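PDB 3MUQ: PBP domain-containing protein from Vibrio parahaemolyticus, which is of unknown function but probably binds a small solute, perhaps an oxyanion, as periplasmic binding proteins do. Local coordinates for residues R121-S125 / G126-K130; Q152-G155 / P156-N159; S170-G173 / T174-Y178. All blocks are in the same frame, centred on the assembly; numbering follows the deposited sequence.

Contact 1: R121-S125 / G126-K130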
loop_
_atom_site.group_PDB
_atom_site.type_symbol
_atom_site.label_atom_id
_atom_site.label_comp_id
_atom_site.label_asym_id
_atom_site.label_seq_id
_atom_site.Cartn_x
_atom_site.Cartn_y
_atom_site.Cartn_z
ATOM N N ARG A 121 8.450 -12.819 18.909
ATOM C CA ARG A 121 7.505 -11.839 19.423
ATOM C C ARG A 121 6.497 -12.500 20.377
ATOM O O ARG A 121 6.119 -11.904 21.384
ATOM C CB ARG A 121 6.791 -11.149 18.262
ATOM C CG ARG A 121 7.729 -10.275 17.442
ATOM C CD ARG A 121 6.991 -9.525 16.356
ATOM N NE ARG A 121 5.841 -8.782 16.865
ATOM C CZ ARG A 121 5.159 -7.902 16.132
ATOM N NH1 ARG A 121 5.541 -7.644 14.882
ATOM N NH2 ARG A 121 4.113 -7.267 16.644
ATOM N N GLY A 122 6.087 -13.732 20.072
ATOM C CA GLY A 122 5.198 -14.486 20.952
ATOM C C GLY A 122 3.936 -13.730 21.342
ATOM O O GLY A 122 3.435 -13.869 22.448
ATOM N N ASP A 123 3.429 -12.911 20.431
ATOM C CA ASP A 123 2.312 -12.014 20.736
ATOM C C ASP A 123 1.120 -12.185 19.766
ATOM O O ASP A 123 0.193 -11.361 19.753
ATOM C CB ASP A 123 2.807 -10.561 20.721
ATOM C CG ASP A 123 3.167 -10.081 19.323
ATOM O OD1 ASP A 123 3.269 -10.939 18.412
ATOM O OD2 ASP A 123 3.340 -8.849 19.131
ATOM N N ASP A 124 1.158 -13.243 18.956
ATOM C CA ASP A 124 0.085 -13.560 18.002
ATOM C C ASP A 124 -0.133 -12.517 16.902
ATOM O O ASP A 124 -1.183 -12.497 16.266
ATOM C CB ASP A 124 -1.237 -13.820 18.723
ATOM C CG ASP A 124 -1.155 -15.001 19.647
ATOM O OD1 ASP A 124 -0.691 -16.067 19.187
ATOM O OD2 ASP A 124 -1.538 -14.855 20.829
ATOM N N SER A 125 0.858 -11.658 16.693
ATOM C CA SER A 125 0.851 -10.711 15.593
ATOM C C SER A 125 1.004 -11.442 14.265
ATOM O O SER A 125 1.332 -12.628 14.224
ATOM C CB SER A 125 2.020 -9.752 15.759
ATOM O OG SER A 125 3.223 -10.484 15.927
ATOM N N GLY A 126 0.791 -10.724 13.172
ATOM C CA GLY A 126 0.974 -11.306 11.858
ATOM C C GLY A 126 2.387 -11.829 11.717
ATOM O O GLY A 126 2.608 -12.930 11.207
ATOM N N THR A 127 3.353 -11.040 12.178
ATOM C CA THR A 127 4.747 -11.476 12.165
ATOM C C THR A 127 4.942 -12.751 12.986
ATOM O O THR A 127 5.609 -13.686 12.562
ATOM C CB THR A 127 5.677 -10.371 12.690
ATOM O OG1 THR A 127 5.613 -9.246 11.803
ATOM C CG2 THR A 127 7.124 -10.876 12.789
ATOM N N HIS A 128 4.354 -12.785 14.171
ATOM C CA HIS A 128 4.434 -13.972 15.007
ATOM C C HIS A 128 3.822 -15.203 14.316
ATOM O O HIS A 128 4.410 -16.282 14.341
ATOM C CB HIS A 128 3.751 -13.723 16.342
ATOM C CG HIS A 128 3.778 -14.902 17.257
ATOM N ND1 HIS A 128 4.800 -15.831 17.244
ATOM C CD2 HIS A 128 2.917 -15.305 18.222
ATOM C CE1 HIS A 128 4.565 -16.754 18.156
ATOM N NE2 HIS A 128 3.429 -16.456 18.766
ATOM N N LYS A 129 2.645 -15.048 13.707
ATOM C CA LYS A 129 2.020 -16.152 12.974
ATOM C C LYS A 129 2.921 -16.652 11.853
ATOM O O LYS A 129 3.054 -17.856 11.623
ATOM C CB LYS A 129 0.693 -15.719 12.343
ATOM C CG LYS A 129 -0.319 -15.165 13.304
ATOM C CD LYS A 129 -0.902 -16.227 14.181
ATOM C CE LYS A 129 -2.215 -15.739 14.769
ATOM N NZ LYS A 129 -2.769 -16.772 15.675
ATOM N N LYS A 130 3.522 -15.721 11.130
ATOM C CA LYS A 130 4.411 -16.115 10.057
ATOM C C LYS A 130 5.634 -16.889 10.574
ATOM O O LYS A 130 6.086 -17.847 9.945
ATOM C CB LYS A 130 4.858 -14.909 9.243
ATOM C CG LYS A 130 5.862 -15.304 8.177
ATOM C CD LYS A 130 5.898 -14.327 7.032
ATOM C CE LYS A 130 6.542 -14.957 5.802
ATOM N NZ LYS A 130 5.580 -15.740 4.979
#
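Ser-125 and Lys-129 are joined by the backbone bond that closes the first turn of helix 126-138, Lys-129 N giving to Ser-125 O at 2.8 Å. The serine also caps the helix with its side chain. Ser-125 OG, set between the backbone N and the carbonyl carbon (chi1 53°), accepts from His-128 N at 3.1 Å and donates to the syn lone pair of Asp-123 OD1. Asp-123 OD1 also takes Ser-125 N at 3.0 Å, from above the carboxylate plane, forming an Asx turn, so that two donors grip a single oxygen. The loop and cap together spell R-x-D-x-S-G-T, a sequence reminiscent of the anion-binding loop of phosphate-binding proteins and consistent with a similar role here. Asp-123 OD2 makes a salt bridge to Arg-121 NH2 at 3.0 Å through its own syn lone pair, with the oxygen 15° out of the guanidinium plane. Ser-125 OG lies over the centre of the Arg-121 guanidinium, 3.1 Å above its plane, and Leu-237 O receives a further bond from Arg-121 NH1. Thr-127 crosses the arginine chain at about a right angle, bringing its CG2 to 3.8 Å from Arg-121 CD. The His-128 imidazole lies against Gly-122, whose CA stands over one ring face, 3.6 Å from the centroid, in a CH-pi contact; the positive phi there suits glycine.

Contact 2: Q152-G155 / P156-N159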
loop_
_atom_site.group_PDB
_atom_site.type_symbol
_atom_site.label_atom_id
_atom_site.label_comp_id
_atom_site.label_asym_id
_atom_site.label_seq_id
_atom_site.Cartn_x
_atom_site.Cartn_y
_atom_site.Cartn_z
ATOM N N GLN A 152 6.135 -9.384 23.004
ATOM C CA GLN A 152 6.349 -7.953 22.789
ATOM C C GLN A 152 6.287 -7.621 21.291
ATOM O O GLN A 152 6.258 -8.510 20.453
ATOM C CB GLN A 152 7.724 -7.523 23.350
ATOM C CG GLN A 152 7.905 -7.669 24.867
ATOM C CD GLN A 152 7.005 -6.742 25.681
ATOM O OE1 GLN A 152 6.468 -5.763 25.161
ATOM N NE2 GLN A 152 6.842 -7.048 26.967
ATOM N N GLY A 153 6.278 -6.336 20.960
ATOM C CA GLY A 153 6.261 -5.921 19.572
ATOM C C GLY A 153 7.581 -6.135 18.846
ATOM O O GLY A 153 8.549 -6.671 19.399
HETATM N N MSE A 154 7.617 -5.712 17.589
HETATM C CA MSE A 154 8.783 -5.928 16.736
HETATM C C MSE A 154 10.031 -5.200 17.270
HETATM O O MSE A 154 11.114 -5.781 17.354
HETATM C CB MSE A 154 8.470 -5.476 15.300
HETATM C CG MSE A 154 9.473 -5.949 14.259
HETATM SE SE MSE A 154 9.428 -7.887 14.107
HETATM C CE MSE A 154 11.115 -8.342 14.986
ATOM N N GLY A 155 9.876 -3.922 17.609
ATOM C CA GLY A 155 10.989 -3.131 18.119
ATOM C C GLY A 155 11.628 -3.722 19.376
ATOM O O GLY A 155 12.828 -3.959 19.415
ATOM N N PRO A 156 10.823 -3.947 20.424
ATOM C CA PRO A 156 11.342 -4.553 21.661
ATOM C C PRO A 156 11.953 -5.934 21.399
ATOM O O PRO A 156 12.946 -6.287 22.025
ATOM C CB PRO A 156 10.093 -4.671 22.544
ATOM C CG PRO A 156 9.222 -3.483 22.063
ATOM C CD PRO A 156 9.426 -3.491 20.565
ATOM N N THR A 157 11.358 -6.697 20.490
ATOM C CA THR A 157 11.919 -7.982 20.069
ATOM C C THR A 157 13.319 -7.789 19.483
ATOM O O THR A 157 14.248 -8.485 19.876
ATOM C CB THR A 157 10.977 -8.712 19.082
ATOM O OG1 THR A 157 9.761 -9.026 19.764
ATOM C CG2 THR A 157 11.604 -10.013 18.570
ATOM N N LEU A 158 13.481 -6.825 18.574
ATOM C CA LEU A 158 14.826 -6.485 18.084
ATOM C C LEU A 158 15.802 -6.093 19.216
ATOM O O LEU A 158 16.950 -6.566 19.253
ATOM C CB LEU A 158 14.764 -5.381 17.012
ATOM C CG LEU A 158 14.189 -5.837 15.656
ATOM C CD1 LEU A 158 13.883 -4.638 14.743
ATOM C CD2 LEU A 158 15.109 -6.839 14.951
ATOM N N ASN A 159 15.359 -5.216 20.123
ATOM C CA ASN A 159 16.189 -4.790 21.250
ATOM C C ASN A 159 16.625 -5.994 22.064
ATOM O O ASN A 159 17.770 -6.083 22.506
ATOM C CB ASN A 159 15.441 -3.792 22.160
ATOM C CG ASN A 159 15.140 -2.471 21.458
ATOM O OD1 ASN A 159 15.882 -2.051 20.572
ATOM N ND2 ASN A 159 14.046 -1.811 21.857
#
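Gly-153 and Thr-157 face each other across the first turn of helix 154-163, and the hydrogen bonds between them show how a threonine can reinforce a helix start. Gly-153 O, of the N-cap residue, accepts twice: from Thr-157 N at 3.0 Å and from Thr-157 OG1 at 2.7 Å. The two donors approach from opposite faces of the carbonyl plane, with the hydroxyl lying 37° out of it. Thr-157 can do this because its OG1 stands anti to its own carbonyl carbon (chi1 -64°) and is thereby turned back toward the preceding turn. Regular helical bonds follow, from Leu-158 N to Met-154 O at 2.9 Å and from Asn-159 N to Gly-155 O at the same separation. Apolar contacts make the second group. The selenomethionine Met-154 begins by leading away from the next turn, but bends along its chain until the terminal methyl touches two residues obliquely: Met-154 CE is 4.0 Å from Thr-157 CG2 and equally far from Leu-158 CG. Beyond the helix, the same side chain packs on Ser-170 and Thr-174. At the more exposed side, Gln-152 CB rests against Pro-156 CB at 3.8 Å. Pro-156 has no amide hydrogen to give, yet it stands within the first turn, where an amide has no preceding helical carbonyl to bond; the proline therefore costs the helix no i to i-4 backbone bond, while the threonine hydroxyl, buried with its residue, is satisfied by the carbonyl just before the helix.

Contact 3: S170-G173 / T174-Y178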
loop_
_atom_site.group_PDB
_atom_site.type_symbol
_atom_site.label_atom_id
_atom_site.label_comp_id
_atom_site.label_asym_id
_atom_site.label_seq_id
_atom_site.Cartn_x
_atom_site.Cartn_y
_atom_site.Cartn_z
ATOM N N SER A 170 12.434 -10.293 11.300
ATOM C CA SER A 170 11.835 -8.960 11.377
ATOM C C SER A 170 11.278 -8.526 10.041
ATOM O O SER A 170 11.784 -8.940 9.000
ATOM C CB SER A 170 12.903 -7.949 11.774
ATOM O OG SER A 170 12.360 -6.648 11.894
ATOM N N ASP A 171 10.256 -7.670 10.047
ATOM C CA ASP A 171 9.895 -7.011 8.803
ATOM C C ASP A 171 11.046 -6.061 8.510
ATOM O O ASP A 171 11.669 -5.543 9.438
ATOM C CB ASP A 171 8.604 -6.225 8.949
ATOM C CG ASP A 171 8.749 -5.077 9.915
ATOM O OD1 ASP A 171 8.570 -5.297 11.139
ATOM O OD2 ASP A 171 9.053 -3.958 9.450
ATOM N N ARG A 172 11.351 -5.829 7.238
ATOM C CA ARG A 172 12.478 -4.957 6.916
ATOM C C ARG A 172 12.321 -3.529 7.462
ATOM O O ARG A 172 13.300 -2.880 7.838
ATOM C CB ARG A 172 12.734 -4.904 5.405
ATOM C CG ARG A 172 14.127 -4.327 5.059
ATOM C CD ARG A 172 14.376 -4.229 3.539
ATOM N NE ARG A 172 14.096 -5.484 2.840
ATOM C CZ ARG A 172 15.027 -6.380 2.526
ATOM N NH1 ARG A 172 16.292 -6.152 2.850
ATOM N NH2 ARG A 172 14.692 -7.509 1.907
ATOM N N GLY A 173 11.094 -3.026 7.473
ATOM C CA GLY A 173 10.852 -1.674 7.961
ATOM C C GLY A 173 11.327 -1.423 9.388
ATOM O O GLY A 173 11.975 -0.406 9.685
ATOM N N THR A 174 10.979 -2.327 10.295
ATOM C CA THR A 174 11.323 -2.102 11.685
ATOM C C THR A 174 12.836 -2.220 11.810
ATOM O O THR A 174 13.482 -1.434 12.511
ATOM C CB THR A 174 10.591 -3.072 12.636
ATOM O OG1 THR A 174 9.199 -3.078 12.303
ATOM C CG2 THR A 174 10.751 -2.611 14.099
ATOM N N TRP A 175 13.398 -3.174 11.079
ATOM C CA TRP A 175 14.851 -3.365 11.050
ATOM C C TRP A 175 15.587 -2.083 10.665
ATOM O O TRP A 175 16.549 -1.706 11.314
ATOM C CB TRP A 175 15.237 -4.468 10.059
ATOM C CG TRP A 175 16.690 -4.382 9.684
ATOM C CD1 TRP A 175 17.213 -4.062 8.462
ATOM C CD2 TRP A 175 17.800 -4.563 10.560
ATOM N NE1 TRP A 175 18.590 -4.059 8.524
ATOM C CE2 TRP A 175 18.973 -4.361 9.802
ATOM C CE3 TRP A 175 17.918 -4.893 11.915
ATOM C CZ2 TRP A 175 20.249 -4.474 10.355
ATOM C CZ3 TRP A 175 19.185 -5.007 12.461
ATOM C CH2 TRP A 175 20.333 -4.805 11.678
ATOM N N LEU A 176 15.130 -1.421 9.604
ATOM C CA LEU A 176 15.811 -0.219 9.107
ATOM C C LEU A 176 15.731 0.935 10.098
ATOM O O LEU A 176 16.699 1.686 10.270
ATOM C CB LEU A 176 15.245 0.227 7.748
ATOM C CG LEU A 176 15.428 -0.746 6.583
ATOM C CD1 LEU A 176 14.590 -0.327 5.359
ATOM C CD2 LEU A 176 16.903 -0.849 6.220
ATOM N N ALA A 177 14.572 1.085 10.735
ATOM C CA ALA A 177 14.394 2.152 11.726
ATOM C C ALA A 177 15.243 1.937 12.969
ATOM O O ALA A 177 15.636 2.903 13.615
ATOM C CB ALA A 177 12.922 2.303 12.120
ATOM N N TYR A 178 15.513 0.677 13.306
ATOM C CA TYR A 178 16.221 0.346 14.548
ATOM C C TYR A 178 17.723 0.029 14.384
ATOM O O TYR A 178 18.463 -0.002 15.364
ATOM C CB TYR A 178 15.533 -0.842 15.243
ATOM C CG TYR A 178 14.327 -0.482 16.091
ATOM C CD1 TYR A 178 13.149 -0.023 15.506
ATOM C CD2 TYR A 178 14.357 -0.618 17.477
ATOM C CE1 TYR A 178 12.036 0.302 16.276
ATOM C CE2 TYR A 178 13.244 -0.291 18.260
ATOM C CZ TYR A 178 12.092 0.165 17.647
ATOM O OH TYR A 178 10.983 0.487 18.396
#
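Asp-171 presents a flat carboxylate to Thr-174 and is gripped from two directions. Thr-174 OG1 donates to the syn lone pair of Asp-171 OD1 at 2.6 Å, whereas Thr-174 N reaches Asp-171 OD2 at 2.7 Å from above the carboxylate plane, 37° out of it. The second flat group is the Trp-175 indole: Arg-172 O lies at its edge, near the ring plane, and Ile-186, Val-89, Leu-182 and Leu-184 pack against the side chain. Strand 168-171 passes straight into helix 172-178 here, with Asp-171 as the N-cap. Its CG lies between the backbone N and the carbonyl carbon (chi1 65°), which turns the carboxylate back over the amide of Thr-174. Asp-171 O accepts Ser-170 OG at 2.8 Å and, weakly, Trp-175 N. The side chains of Arg-172 and Leu-176 cross at a slant, with Arg-172 CG 4.0 Å from Leu-176 CD1, while the guanidinium continues to a salt bridge with Asp-85; Leu-176 also packs on Trp-222 of the second subunit. A carboxylate bonded to an amide of the first turn lies at the positive end of the helix dipole, which would probably favour its anionic form and stabilise the helix start.

All three contacts are helix starts, but only contacts 1 and 3 have side-chain caps, a serine backed by an aspartate in the first and an aspartate in the second. In contact 2 a glycine holds the N-cap position, and its carbonyl takes a second bond from a threonine hydroxyl. Contact 2 touches both others, its centre about 11 Å from that of contact 1 and about 10 Å from that of contact 3, whose centres are about 15 Å apart. Arg-121 O probably accepts a hydrogen bond from Gln-152 N at 3.0 Å, tying contacts 1 and 2. Toward contact 3, Met-154 CG packs 3.3 Å from Asp-171 OD1, and Gly-155 CA meets the Tyr-178 ring. Contacts 1 and 3 do not touch.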